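Local coordinates for secreted effector protein SopD (Salmonella typhimurium, PDB 5CPC), which acts as a secreted virulence effector that cooperates with SopB in membrane fission and macropinosome formation during invasion and contributes to replication in macrophages, at residues Lys30-Asp38 and Lys157-Leu165; Asn74-Phe84 and Ile119-Asn129. All coordinates share one frame; numbering follows the deposited sequence.

Interaction 1 of 2, residues Lys30-Asp38 and Lys157-Leu165; sequences KAIHMGGWD and KMTWHPELL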
ATOM      1  N   LYS A  30      16.264  -4.987 -13.490  1.00 66.81           N
ATOM      2  CA  LYS A  30      15.307  -4.750 -14.631  1.00 66.97           C
ATOM      3  C   LYS A  30      15.646  -3.465 -15.438  1.00 65.61           C
ATOM      4  O   LYS A  30      15.746  -2.368 -14.861  1.00 64.47           O
ATOM      5  CB  LYS A  30      13.883  -4.652 -14.103  1.00 66.52           C
ATOM      6  CG  LYS A  30      12.906  -5.631 -14.725  1.00 71.65           C
ATOM      7  CD  LYS A  30      12.251  -5.046 -15.970  1.00 75.03           C
ATOM      8  CE  LYS A  30      10.784  -5.505 -16.104  1.00 76.82           C
ATOM      9  NZ  LYS A  30      10.554  -6.969 -16.406  1.00 75.50           N
ATOM     10  N   ALA A  31      15.760  -3.615 -16.766  1.00 64.42           N
ATOM     11  CA  ALA A  31      16.152  -2.537 -17.695  1.00 61.86           C
ATOM     12  C   ALA A  31      15.477  -1.156 -17.530  1.00 59.79           C
ATOM     13  O   ALA A  31      14.254  -1.010 -17.663  1.00 58.69           O
ATOM     14  CB  ALA A  31      16.035  -3.021 -19.172  1.00 63.37           C
ATOM     15  N   ILE A  32      16.296  -0.136 -17.274  1.00 57.52           N
ATOM     16  CA  ILE A  32      15.800   1.208 -17.264  1.00 55.45           C
ATOM     17  C   ILE A  32      15.979   1.793 -18.671  1.00 56.15           C
ATOM     18  O   ILE A  32      17.001   1.584 -19.312  1.00 56.45           O
ATOM     19  CB  ILE A  32      16.543   2.015 -16.270  1.00 55.49           C
ATOM     20  CG1 ILE A  32      16.183   1.493 -14.862  1.00 53.27           C
ATOM     21  CG2 ILE A  32      16.264   3.514 -16.525  1.00 52.94           C
ATOM     22  CD1 ILE A  32      16.901   2.209 -13.739  1.00 52.42           C
ATOM     23  N   HIS A  33      14.982   2.531 -19.138  1.00 55.21           N
ATOM     24  CA  HIS A  33      14.952   3.009 -20.504  1.00 55.52           C
ATOM     25  C   HIS A  33      14.841   4.517 -20.602  1.00 53.78           C
ATOM     26  O   HIS A  33      15.010   5.069 -21.684  1.00 52.60           O
ATOM     27  CB  HIS A  33      13.716   2.426 -21.237  1.00 57.75           C
ATOM     28  CG  HIS A  33      13.617   0.925 -21.226  1.00 60.91           C
ATOM     29  ND1 HIS A  33      14.519   0.108 -21.881  1.00 63.49           N
ATOM     30  CD2 HIS A  33      12.681   0.097 -20.684  1.00 63.90           C
ATOM     31  CE1 HIS A  33      14.153  -1.160 -21.726  1.00 66.08           C
ATOM     32  NE2 HIS A  33      13.043  -1.193 -21.002  1.00 62.50           N
ATOM     33  N   MET A  34      14.501   5.187 -19.497  1.00 51.36           N
ATOM     34  CA  MET A  34      14.215   6.606 -19.576  1.00 50.49           C
ATOM     35  C   MET A  34      15.450   7.405 -20.040  1.00 49.45           C
ATOM     36  O   MET A  34      16.600   6.968 -19.886  1.00 48.26           O
ATOM     37  CB  MET A  34      13.801   7.087 -18.229  1.00 50.06           C
ATOM     38  CG  MET A  34      14.978   6.986 -17.272  1.00 50.55           C
ATOM     39  SD  MET A  34      14.500   7.376 -15.598  1.00 58.71           S
ATOM     40  CE  MET A  34      13.559   8.848 -15.865  1.00 58.15           C
ATOM     41  N   GLY A  35      15.229   8.580 -20.596  1.00 49.88           N
ATOM     42  CA  GLY A  35      16.379   9.404 -21.084  1.00 49.52           C
ATOM     43  C   GLY A  35      17.307   8.732 -22.132  1.00 48.45           C
ATOM     44  O   GLY A  35      18.499   9.056 -22.182  1.00 48.18           O
ATOM     45  N   GLY A  36      16.781   7.798 -22.940  1.00 48.59           N
ATOM     46  CA  GLY A  36      17.593   6.955 -23.872  1.00 47.60           C
ATOM     47  C   GLY A  36      18.679   6.120 -23.145  1.00 48.37           C
ATOM     48  O   GLY A  36      19.726   5.816 -23.715  1.00 47.54           O
ATOM     49  N   TRP A  37      18.444   5.759 -21.873  1.00 47.49           N
ATOM     50  CA  TRP A  37      19.462   5.038 -21.036  1.00 47.91           C
ATOM     51  C   TRP A  37      20.019   3.736 -21.687  1.00 50.70           C
ATOM     52  O   TRP A  37      21.230   3.435 -21.548  1.00 51.07           O
ATOM     53  CB  TRP A  37      18.933   4.758 -19.612  1.00 46.20           C
ATOM     54  CG  TRP A  37      19.968   4.204 -18.682  1.00 47.92           C
ATOM     55  CD1 TRP A  37      19.947   2.970 -18.051  1.00 48.83           C
ATOM     56  CD2 TRP A  37      21.194   4.833 -18.287  1.00 47.12           C
ATOM     57  NE1 TRP A  37      21.069   2.822 -17.294  1.00 47.23           N
ATOM     58  CE2 TRP A  37      21.843   3.943 -17.390  1.00 45.58           C
ATOM     59  CE3 TRP A  37      21.796   6.086 -18.580  1.00 41.76           C
ATOM     60  CZ2 TRP A  37      23.077   4.233 -16.797  1.00 44.90           C
ATOM     61  CZ3 TRP A  37      23.017   6.377 -17.985  1.00 44.61           C
ATOM     62  CH2 TRP A  37      23.665   5.442 -17.116  1.00 41.86           C
ATOM     63  N   ASP A  38      19.174   3.022 -22.435  1.00 51.34           N
ATOM     64  CA  ASP A  38      19.610   1.868 -23.225  1.00 55.39           C
ATOM     65  C   ASP A  38      20.923   2.027 -23.965  1.00 55.96           C
ATOM     66  O   ASP A  38      21.676   1.075 -24.064  1.00 57.43           O
ATOM     67  CB  ASP A  38      18.543   1.501 -24.280  1.00 58.22           C
ATOM     68  CG  ASP A  38      17.130   1.915 -23.834  1.00 63.13           C
ATOM     69  OD1 ASP A  38      16.929   3.204 -23.545  1.00 56.84           O
ATOM     70  OD2 ASP A  38      16.280   0.951 -23.767  1.00 62.43           O
ATOM     71  N   LYS A 157       9.111   3.096  -8.814  1.00 47.63           N
ATOM     72  CA  LYS A 157       8.571   2.802 -10.143  1.00 47.20           C
ATOM     73  C   LYS A 157       8.408   4.084 -10.886  1.00 47.72           C
ATOM     74  O   LYS A 157       8.672   4.134 -12.090  1.00 48.66           O
ATOM     75  CB  LYS A 157       7.239   2.056 -10.092  1.00 47.11           C
ATOM     76  CG  LYS A 157       7.344   0.709  -9.415  1.00 43.53           C
ATOM     77  CD  LYS A 157       8.200  -0.257 -10.197  1.00 46.03           C
ATOM     78  CE  LYS A 157       8.132  -1.596  -9.507  1.00 45.79           C
ATOM     79  NZ  LYS A 157       8.733  -2.675 -10.309  1.00 48.80           N
ATOM     80  N   MET A 158       8.022   5.137 -10.168  1.00 46.50           N
ATOM     81  CA  MET A 158       7.756   6.373 -10.794  1.00 46.88           C
ATOM     82  C   MET A 158       9.066   7.092 -11.187  1.00 47.77           C
ATOM     83  O   MET A 158       9.022   7.971 -12.043  1.00 48.18           O
ATOM     84  CB  MET A 158       6.947   7.254  -9.883  1.00 48.50           C
ATOM     85  CG  MET A 158       5.449   6.934  -9.807  1.00 50.53           C
ATOM     86  SD  MET A 158       4.735   8.191  -8.712  1.00 62.60           S
ATOM     87  CE  MET A 158       3.188   8.400  -9.485  1.00 58.55           C
ATOM     88  N   THR A 159      10.193   6.682 -10.589  1.00 45.94           N
ATOM     89  CA  THR A 159      11.493   7.337 -10.725  1.00 47.45           C
ATOM     90  C   THR A 159      12.274   6.681 -11.860  1.00 47.55           C
ATOM     91  O   THR A 159      12.811   7.353 -12.745  1.00 47.75           O
ATOM     92  CB  THR A 159      12.279   7.241  -9.382  1.00 46.86           C
ATOM     93  OG1 THR A 159      11.653   8.102  -8.422  1.00 48.87           O
ATOM     94  CG2 THR A 159      13.755   7.632  -9.521  1.00 49.04           C
ATOM     95  N   TRP A 160      12.379   5.367 -11.813  1.00 46.35           N
ATOM     96  CA  TRP A 160      13.118   4.662 -12.818  1.00 47.40           C
ATOM     97  C   TRP A 160      12.246   4.162 -13.979  1.00 48.71           C
ATOM     98  O   TRP A 160      12.817   3.744 -15.008  1.00 48.19           O
ATOM     99  CB  TRP A 160      13.938   3.507 -12.215  1.00 47.39           C
ATOM    100  CG  TRP A 160      14.888   3.962 -11.161  1.00 49.28           C
ATOM    101  CD1 TRP A 160      15.076   3.395  -9.918  1.00 47.68           C
ATOM    102  CD2 TRP A 160      15.772   5.102 -11.224  1.00 50.98           C
ATOM    103  NE1 TRP A 160      16.027   4.106  -9.217  1.00 46.24           N
ATOM    104  CE2 TRP A 160      16.467   5.159  -9.974  1.00 51.89           C
ATOM    105  CE3 TRP A 160      16.054   6.074 -12.210  1.00 51.49           C
ATOM    106  CZ2 TRP A 160      17.442   6.139  -9.695  1.00 52.51           C
ATOM    107  CZ3 TRP A 160      17.016   7.068 -11.937  1.00 52.84           C
ATOM    108  CH2 TRP A 160      17.694   7.097 -10.676  1.00 52.49           C
ATOM    109  N   HIS A 161      10.906   4.200 -13.847  1.00 47.74           N
ATOM    110  CA  HIS A 161      10.040   3.675 -14.930  1.00 49.13           C
ATOM    111  C   HIS A 161       8.852   4.521 -15.188  1.00 49.15           C
ATOM    112  O   HIS A 161       7.729   4.030 -15.030  1.00 49.94           O
ATOM    113  CB  HIS A 161       9.543   2.266 -14.624  1.00 48.20           C
ATOM    114  CG  HIS A 161      10.656   1.315 -14.451  1.00 49.47           C
ATOM    115  ND1 HIS A 161      11.376   0.834 -15.523  1.00 51.58           N
ATOM    116  CD2 HIS A 161      11.261   0.842 -13.335  1.00 47.98           C
ATOM    117  CE1 HIS A 161      12.355   0.063 -15.072  1.00 54.00           C
ATOM    118  NE2 HIS A 161      12.295   0.037 -13.750  1.00 53.53           N
ATOM    119  N   PRO A 162       9.093   5.779 -15.570  1.00 48.71           N
ATOM    120  CA  PRO A 162       8.085   6.757 -15.839  1.00 50.56           C
ATOM    121  C   PRO A 162       7.178   6.321 -17.022  1.00 53.55           C
ATOM    122  O   PRO A 162       6.052   6.814 -17.144  1.00 54.39           O
ATOM    123  CB  PRO A 162       8.918   7.999 -16.205  1.00 51.39           C
ATOM    124  CG  PRO A 162      10.228   7.459 -16.752  1.00 49.64           C
ATOM    125  CD  PRO A 162      10.460   6.289 -15.845  1.00 48.86           C
ATOM    126  N   GLU A 163       7.675   5.404 -17.870  1.00 54.95           N
ATOM    127  CA  GLU A 163       6.906   4.885 -19.000  1.00 57.52           C
ATOM    128  C   GLU A 163       5.654   4.247 -18.414  1.00 58.05           C
ATOM    129  O   GLU A 163       4.578   4.365 -19.014  1.00 60.26           O
ATOM    130  CB  GLU A 163       7.730   3.884 -19.847  1.00 57.77           C
ATOM    131  CG  GLU A 163       8.224   2.538 -19.158  1.00 56.50           C
ATOM    132  CD  GLU A 163       9.581   2.688 -18.365  1.00 59.42           C
ATOM    133  OE1 GLU A 163      10.185   1.633 -17.994  1.00 57.65           O
ATOM    134  OE2 GLU A 163      10.060   3.837 -18.109  1.00 54.71           O
ATOM    135  N   LEU A 164       5.788   3.619 -17.227  1.00 56.00           N
ATOM    136  CA  LEU A 164       4.665   2.884 -16.609  1.00 55.48           C
ATOM    137  C   LEU A 164       3.427   3.727 -16.508  1.00 56.32           C
ATOM    138  O   LEU A 164       2.397   3.274 -16.929  1.00 56.20           O
ATOM    139  CB  LEU A 164       4.971   2.301 -15.213  1.00 52.31           C
ATOM    140  CG  LEU A 164       5.818   1.037 -15.195  1.00 51.18           C
ATOM    141  CD1 LEU A 164       6.084   0.591 -13.764  1.00 48.79           C
ATOM    142  CD2 LEU A 164       5.199  -0.111 -16.044  1.00 50.13           C
ATOM    143  N   LEU A 165       3.517   4.921 -15.918  1.00 56.28           N
ATOM    144  CA  LEU A 165       2.316   5.750 -15.699  1.00 58.69           C
ATOM    145  C   LEU A 165       1.962   6.612 -16.921  1.00 62.49           C
ATOM    146  O   LEU A 165       0.854   7.176 -17.012  1.00 62.89           O
ATOM    147  CB  LEU A 165       2.514   6.653 -14.475  1.00 56.55           C
ATOM    148  CG  LEU A 165       1.530   7.791 -14.173  1.00 55.22           C
ATOM    149  CD1 LEU A 165       0.443   7.337 -13.237  1.00 52.90           C
ATOM    150  CD2 LEU A 165       2.243   9.009 -13.588  1.00 53.87           C
TER
HETATM  151  O   HOH W   1      12.849   3.600 -17.789  1.00 34.05           O

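Interaction 2 of 2, residues Asn74-Phe84 and Ile119-Asn129; sequences NVEDINKIYAF and ISQSNIKDILN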
ATOM      1  N   ASN A  74       1.909  15.330  -8.533  1.00 64.89           N
ATOM      2  CA  ASN A  74       2.299  15.819  -7.198  1.00 62.40           C
ATOM      3  C   ASN A  74       3.073  14.722  -6.429  1.00 59.35           C
ATOM      4  O   ASN A  74       2.490  13.983  -5.628  1.00 57.38           O
ATOM      5  CB  ASN A  74       1.030  16.289  -6.458  1.00 63.53           C
ATOM      6  CG  ASN A  74       1.301  16.720  -4.991  1.00 65.89           C
ATOM      7  OD1 ASN A  74       2.418  17.112  -4.639  1.00 66.12           O
ATOM      8  ND2 ASN A  74       0.260  16.660  -4.140  1.00 66.28           N
ATOM      9  N   VAL A  75       4.359  14.559  -6.715  1.00 56.44           N
ATOM     10  CA  VAL A  75       5.070  13.373  -6.202  1.00 53.24           C
ATOM     11  C   VAL A  75       6.359  13.661  -5.468  1.00 52.19           C
ATOM     12  O   VAL A  75       7.160  12.743  -5.205  1.00 50.45           O
ATOM     13  CB  VAL A  75       5.308  12.295  -7.295  1.00 53.28           C
ATOM     14  CG1 VAL A  75       3.952  11.823  -7.864  1.00 53.94           C
ATOM     15  CG2 VAL A  75       6.256  12.816  -8.435  1.00 54.02           C
ATOM     16  N   GLU A  76       6.566  14.926  -5.111  1.00 51.92           N
ATOM     17  CA  GLU A  76       7.838  15.302  -4.550  1.00 52.15           C
ATOM     18  C   GLU A  76       7.941  14.630  -3.157  1.00 50.57           C
ATOM     19  O   GLU A  76       8.892  13.937  -2.868  1.00 51.52           O
ATOM     20  CB  GLU A  76       8.017  16.923  -4.493  1.00 52.75           C
ATOM     21  N   ASP A  77       6.944  14.816  -2.325  1.00 50.69           N
ATOM     22  CA  ASP A  77       6.878  14.148  -1.001  1.00 50.47           C
ATOM     23  C   ASP A  77       6.955  12.640  -1.038  1.00 49.10           C
ATOM     24  O   ASP A  77       7.835  12.068  -0.365  1.00 47.84           O
ATOM     25  CB  ASP A  77       5.708  14.664  -0.192  1.00 51.47           C
ATOM     26  CG  ASP A  77       5.734  16.182  -0.100  1.00 55.85           C
ATOM     27  OD1 ASP A  77       6.345  16.747   0.831  1.00 59.75           O
ATOM     28  OD2 ASP A  77       5.179  16.820  -1.007  1.00 60.10           O
ATOM     29  N   ILE A  78       6.132  11.984  -1.874  1.00 47.81           N
ATOM     30  CA  ILE A  78       6.183  10.523  -1.916  1.00 45.59           C
ATOM     31  C   ILE A  78       7.547   9.999  -2.399  1.00 46.16           C
ATOM     32  O   ILE A  78       8.074   9.058  -1.809  1.00 46.33           O
ATOM     33  CB  ILE A  78       4.946   9.856  -2.698  1.00 46.26           C
ATOM     34  CG1 ILE A  78       4.697   8.419  -2.205  1.00 44.32           C
ATOM     35  CG2 ILE A  78       5.087   9.977  -4.245  1.00 44.11           C
ATOM     36  CD1 ILE A  78       3.510   7.692  -2.934  1.00 45.86           C
ATOM     37  N   ASN A  79       8.148  10.599  -3.430  1.00 45.54           N
ATOM     38  CA  ASN A  79       9.514  10.198  -3.878  1.00 45.56           C
ATOM     39  C   ASN A  79      10.645  10.359  -2.853  1.00 44.90           C
ATOM     40  O   ASN A  79      11.698   9.696  -2.955  1.00 43.38           O
ATOM     41  CB  ASN A  79       9.923  10.918  -5.191  1.00 47.69           C
ATOM     42  CG  ASN A  79       9.103  10.424  -6.415  1.00 49.18           C
ATOM     43  OD1 ASN A  79       9.082   9.243  -6.720  1.00 49.03           O
ATOM     44  ND2 ASN A  79       8.414  11.329  -7.065  1.00 55.35           N
ATOM     45  N   LYS A  80      10.442  11.221  -1.860  1.00 45.23           N
ATOM     46  CA  LYS A  80      11.470  11.351  -0.813  1.00 45.36           C
ATOM     47  C   LYS A  80      11.759  10.042  -0.169  1.00 44.28           C
ATOM     48  O   LYS A  80      12.906   9.769   0.089  1.00 45.77           O
ATOM     49  CB  LYS A  80      11.111  12.372   0.255  1.00 45.57           C
ATOM     50  CG  LYS A  80      11.232  13.818  -0.225  1.00 47.09           C
ATOM     51  CD  LYS A  80      10.893  14.816   0.901  1.00 46.92           C
ATOM     52  CE  LYS A  80      10.751  16.215   0.335  1.00 46.64           C
ATOM     53  NZ  LYS A  80      10.613  17.210   1.466  1.00 51.71           N
ATOM     54  N   ILE A  81      10.732   9.188  -0.013  1.00 44.32           N
ATOM     55  CA  ILE A  81      10.878   7.989   0.743  1.00 43.58           C
ATOM     56  C   ILE A  81      11.837   7.055   0.028  1.00 43.75           C
ATOM     57  O   ILE A  81      12.840   6.608   0.625  1.00 44.57           O
ATOM     58  CB  ILE A  81       9.498   7.267   1.096  1.00 43.36           C
ATOM     59  CG1 ILE A  81       8.427   8.172   1.765  1.00 42.35           C
ATOM     60  CG2 ILE A  81       9.756   5.987   1.852  1.00 44.68           C
ATOM     61  CD1 ILE A  81       8.849   9.111   2.888  1.00 47.25           C
ATOM     62  N   TYR A  82      11.560   6.730  -1.239  1.00 42.68           N
ATOM     63  CA  TYR A  82      12.550   5.947  -1.997  1.00 42.11           C
ATOM     64  C   TYR A  82      13.910   6.709  -2.131  1.00 41.52           C
ATOM     65  O   TYR A  82      14.960   6.088  -1.991  1.00 41.88           O
ATOM     66  CB  TYR A  82      12.027   5.484  -3.390  1.00 41.42           C
ATOM     67  CG  TYR A  82      13.039   4.722  -4.178  1.00 39.57           C
ATOM     68  CD1 TYR A  82      13.440   5.186  -5.446  1.00 43.96           C
ATOM     69  CD2 TYR A  82      13.641   3.560  -3.664  1.00 42.11           C
ATOM     70  CE1 TYR A  82      14.407   4.484  -6.219  1.00 44.17           C
ATOM     71  CE2 TYR A  82      14.649   2.825  -4.434  1.00 45.61           C
ATOM     72  CZ  TYR A  82      15.005   3.322  -5.714  1.00 48.13           C
ATOM     73  OH  TYR A  82      15.950   2.704  -6.483  1.00 48.74           O
ATOM     74  N   ALA A  83      13.895   8.016  -2.326  1.00 41.45           N
ATOM     75  CA  ALA A  83      15.219   8.797  -2.453  1.00 44.83           C
ATOM     76  C   ALA A  83      16.086   8.652  -1.176  1.00 45.71           C
ATOM     77  O   ALA A  83      17.336   8.417  -1.216  1.00 46.32           O
ATOM     78  CB  ALA A  83      14.957  10.251  -2.720  1.00 43.76           C
ATOM     79  N   PHE A  84      15.402   8.714  -0.035  1.00 45.71           N
ATOM     80  CA  PHE A  84      16.095   8.496   1.253  1.00 45.45           C
ATOM     81  C   PHE A  84      16.736   7.106   1.309  1.00 45.05           C
ATOM     82  O   PHE A  84      17.841   6.938   1.847  1.00 44.24           O
ATOM     83  CB  PHE A  84      15.150   8.776   2.428  1.00 45.82           C
ATOM     84  CG  PHE A  84      15.846   8.831   3.788  1.00 49.84           C
ATOM     85  CD1 PHE A  84      16.766   9.812   4.075  1.00 48.73           C
ATOM     86  CD2 PHE A  84      15.574   7.856   4.761  1.00 51.83           C
ATOM     87  CE1 PHE A  84      17.420   9.862   5.311  1.00 54.04           C
ATOM     88  CE2 PHE A  84      16.221   7.895   6.030  1.00 57.17           C
ATOM     89  CZ  PHE A  84      17.148   8.895   6.300  1.00 53.53           C
ATOM     90  N   ILE A 119      16.864  15.834   8.011  1.00 66.06           N
ATOM     91  CA  ILE A 119      17.404  16.281   6.763  1.00 64.91           C
ATOM     92  C   ILE A 119      16.263  16.838   5.888  1.00 63.33           C
ATOM     93  O   ILE A 119      16.487  17.701   5.077  1.00 63.33           O
ATOM     94  CB  ILE A 119      18.260  15.079   6.184  1.00 64.07           C
ATOM     95  CG1 ILE A 119      19.723  15.482   6.010  1.00 66.81           C
ATOM     96  CG2 ILE A 119      17.576  14.250   5.075  1.00 60.06           C
ATOM     97  CD1 ILE A 119      20.571  14.459   5.198  1.00 71.68           C
ATOM     98  N   SER A 120      15.028  16.370   6.105  1.00 62.52           N
ATOM     99  CA  SER A 120      13.858  16.746   5.285  1.00 61.33           C
ATOM    100  C   SER A 120      12.618  16.155   5.939  1.00 61.83           C
ATOM    101  O   SER A 120      12.740  15.238   6.776  1.00 61.18           O
ATOM    102  CB  SER A 120      14.003  16.176   3.850  1.00 59.90           C
ATOM    103  OG  SER A 120      13.062  16.738   2.951  1.00 57.31           O
ATOM    104  N   GLN A 121      11.438  16.655   5.565  1.00 61.73           N
ATOM    105  CA  GLN A 121      10.173  16.134   6.091  1.00 62.61           C
ATOM    106  C   GLN A 121       9.130  16.036   4.995  1.00 62.42           C
ATOM    107  O   GLN A 121       9.267  16.698   3.955  1.00 62.48           O
ATOM    108  CB  GLN A 121       9.619  17.064   7.123  1.00 63.98           C
ATOM    109  CG  GLN A 121      10.674  17.694   8.008  1.00 67.46           C
ATOM    110  CD  GLN A 121      10.073  18.390   9.204  1.00 68.93           C
ATOM    111  OE1 GLN A 121      10.770  19.046   9.954  1.00 72.17           O
ATOM    112  NE2 GLN A 121       8.770  18.225   9.397  1.00 70.11           N
ATOM    113  N   SER A 122       8.081  15.242   5.224  1.00 61.51           N
ATOM    114  CA  SER A 122       6.920  15.299   4.345  1.00 61.46           C
ATOM    115  C   SER A 122       5.606  15.117   5.072  1.00 61.28           C
ATOM    116  O   SER A 122       5.501  14.225   5.929  1.00 60.51           O
ATOM    117  CB  SER A 122       7.099  14.298   3.216  1.00 60.86           C
ATOM    118  OG  SER A 122       8.138  14.765   2.350  1.00 62.99           O
ATOM    119  N   ASN A 123       4.641  16.003   4.782  1.00 61.23           N
ATOM    120  CA  ASN A 123       3.273  15.868   5.281  1.00 61.98           C
ATOM    121  C   ASN A 123       2.750  14.604   4.624  1.00 58.96           C
ATOM    122  O   ASN A 123       3.009  14.340   3.422  1.00 56.71           O
ATOM    123  CB  ASN A 123       2.304  16.976   4.812  1.00 64.81           C
ATOM    124  CG  ASN A 123       2.624  18.318   5.346  1.00 72.11           C
ATOM    125  OD1 ASN A 123       3.119  18.480   6.471  1.00 81.60           O
ATOM    126  ND2 ASN A 123       2.348  19.332   4.536  1.00 80.44           N
ATOM    127  N   ILE A 124       1.992  13.845   5.396  1.00 56.65           N
ATOM    128  CA  ILE A 124       1.366  12.615   4.900  1.00 54.37           C
ATOM    129  C   ILE A 124       0.223  12.917   3.914  1.00 53.87           C
ATOM    130  O   ILE A 124      -0.045  12.153   2.997  1.00 53.53           O
ATOM    131  CB  ILE A 124       0.865  11.731   6.091  1.00 54.21           C
ATOM    132  CG1 ILE A 124       0.154  10.477   5.563  1.00 52.21           C
ATOM    133  CG2 ILE A 124      -0.018  12.570   7.046  1.00 53.63           C
ATOM    134  CD1 ILE A 124       0.434   9.209   6.334  1.00 53.98           C
ATOM    135  N   LYS A 125      -0.460  14.026   4.111  1.00 54.83           N
ATOM    136  CA  LYS A 125      -1.450  14.452   3.151  1.00 56.85           C
ATOM    137  C   LYS A 125      -0.855  14.851   1.795  1.00 57.40           C
ATOM    138  O   LYS A 125      -1.518  14.678   0.789  1.00 58.02           O
ATOM    139  CB  LYS A 125      -2.275  15.568   3.728  1.00 58.98           C
ATOM    140  CG  LYS A 125      -2.957  15.106   5.008  1.00 61.57           C
ATOM    141  CD  LYS A 125      -3.793  16.221   5.625  1.00 63.82           C
ATOM    142  CE  LYS A 125      -4.123  15.890   7.067  1.00 61.85           C
ATOM    143  NZ  LYS A 125      -5.108  16.874   7.521  1.00 66.49           N
ATOM    144  N   ASP A 126       0.378  15.365   1.781  1.00 56.86           N
ATOM    145  CA  ASP A 126       1.091  15.625   0.537  1.00 57.94           C
ATOM    146  C   ASP A 126       1.586  14.339  -0.113  1.00 56.89           C
ATOM    147  O   ASP A 126       1.426  14.190  -1.313  1.00 58.28           O
ATOM    148  CB  ASP A 126       2.247  16.637   0.729  1.00 58.21           C
ATOM    149  CG  ASP A 126       1.753  18.047   1.110  1.00 60.99           C
ATOM    150  OD1 ASP A 126       0.548  18.313   0.955  1.00 63.60           O
ATOM    151  OD2 ASP A 126       2.579  18.883   1.563  1.00 65.08           O
ATOM    152  N   ILE A 127       2.127  13.398   0.669  1.00 55.63           N
ATOM    153  CA  ILE A 127       2.506  12.067   0.166  1.00 53.73           C
ATOM    154  C   ILE A 127       1.321  11.351  -0.458  1.00 54.00           C
ATOM    155  O   ILE A 127       1.460  10.715  -1.487  1.00 53.27           O
ATOM    156  CB  ILE A 127       3.032  11.132   1.281  1.00 53.68           C
ATOM    157  CG1 ILE A 127       4.508  11.317   1.499  1.00 52.95           C
ATOM    158  CG2 ILE A 127       2.806   9.637   0.899  1.00 51.50           C
ATOM    159  CD1 ILE A 127       4.995  10.833   2.833  1.00 56.18           C
ATOM    160  N   LEU A 128       0.159  11.434   0.192  1.00 54.55           N
ATOM    161  CA  LEU A 128      -1.040  10.774  -0.303  1.00 55.24           C
ATOM    162  C   LEU A 128      -1.758  11.521  -1.438  1.00 55.85           C
ATOM    163  O   LEU A 128      -2.722  10.995  -2.013  1.00 55.59           O
ATOM    164  CB  LEU A 128      -2.053  10.493   0.846  1.00 55.34           C
ATOM    165  CG  LEU A 128      -1.616   9.467   1.913  1.00 56.79           C
ATOM    166  CD1 LEU A 128      -2.716   9.262   2.926  1.00 55.79           C
ATOM    167  CD2 LEU A 128      -1.180   8.140   1.260  1.00 53.97           C
ATOM    168  N   ASN A 129      -1.342  12.758  -1.711  1.00 57.57           N
ATOM    169  CA  ASN A 129      -2.040  13.624  -2.676  1.00 58.01           C
ATOM    170  C   ASN A 129      -3.470  13.783  -2.269  1.00 59.26           C
ATOM    171  O   ASN A 129      -4.390  13.678  -3.089  1.00 59.95           O
ATOM    172  CB  ASN A 129      -1.958  13.099  -4.121  1.00 57.04           C
ATOM    173  CG  ASN A 129      -2.317  14.173  -5.160  1.00 57.71           C
ATOM    174  OD1 ASN A 129      -1.961  15.344  -5.019  1.00 60.00           O
ATOM    175  ND2 ASN A 129      -3.046  13.777  -6.187  1.00 50.76           N
TER
HETATM  176  O   HOH W   2       4.016  13.294  -2.801  1.00 23.68           O

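Interaction 1 of 2, residues Lys30-Asp38 and Lys157-Leu165
The carboxylate of E163 and the backbone N of H33 meet through a water, which accepts from H33 N at 2.7 Å and donates to W160 O and to E163 OE2, the latter 2.8 Å away. One solvent molecule thus satisfies a loop N-H and a carbonyl at the end of a helix. The other oxygen, E163 OE1, takes the N-H of H161 ND1 at 2.9 Å; the donor lies on the syn side, and the oxygen sits almost in the imidazole plane. Held this way, the H161 ring turns its CE1 edge to A31 O, 3.4 Å off. Most of the remaining contact is apolar. I32, with CG1 anti to its carbonyl carbon (chi1 -68°), brings CD1 within 3.6 Å of W160 CB. M34 is long and pliable enough to reach three residues: its SD lies at the rim of the W160 six-membered ring, a Met-aromatic contact 83° off the ring normal, and also near T159 O, while a bend at chi3 (-46°) brings CE to P162 CG at 3.7 Å. Behind the 30-38 segment, I32 packs on L53 and M34 on I60, so the loop lies between helix 49-60 and the junction of helices 141-160 and 163-167.

Interaction 2 of 2, residues Asn74-Phe84 and Ile119-Asn129
K80 NZ donates to Q121 O and to S120 OG, each 2.9 Å away, so the ammonium ties helix 76-84 to both a carbonyl and a hydroxyl of strand 119-123. A lysine suits the place because its chain, extended beyond CG, spans the gap and passes S122 OG on the way. That hydroxyl lies 3.1 Å from D77 OD1, with Q121 O also near. At the other end, N74 ND2 donates to N129 OD1 at 2.7 Å in a nearly straight bond (164°), the two amide planes 74° apart; N129 turns CG anti to its backbone N to present that oxygen. Between these polar ends, I127 sets CG2 against I78 CG1 at 3.8 Å, the branched chains crossing at about a right angle. Further out, N123 ND2 donates to D126 OD2, which itself lies 4.2 Å from D77 OD2; this donor could ease the repulsion. A water accepts from I78 N at 2.7 Å, close to D126 O. N129 has positive phi and closes a Schellman motif, and its ND2 bonds S258 O. Helix 76-84 crosses strand 119-123, part of an outermost strand of a three-stranded antiparallel sheet, at -132°, with I127 also resting on F110 of strand 109-114 and I78 on L253 of helix 248-256.

How the interactions relate
Helix 76-90 and the residues leading into it tie the two contacts together: they supply the 74-84 side of interaction 2, and Y82 OH probably hydrogen-bonds W160 NE1 of interaction 1, while V75 packs on M158 and N79 on T159. The centres lie about 20 Å apart. Interaction 1 is a surface contact of a loop with an interhelical junction, bridged by water and filled by M34, I32 and P162 against W160 and H161, with no direct hydrogen bond between its segments. Interaction 2 is partly buried and lies nearer the centre of the chain; its direct polar bonds reach the strand through K80 and the end of helix 124-127 through N74, with the isoleucines between.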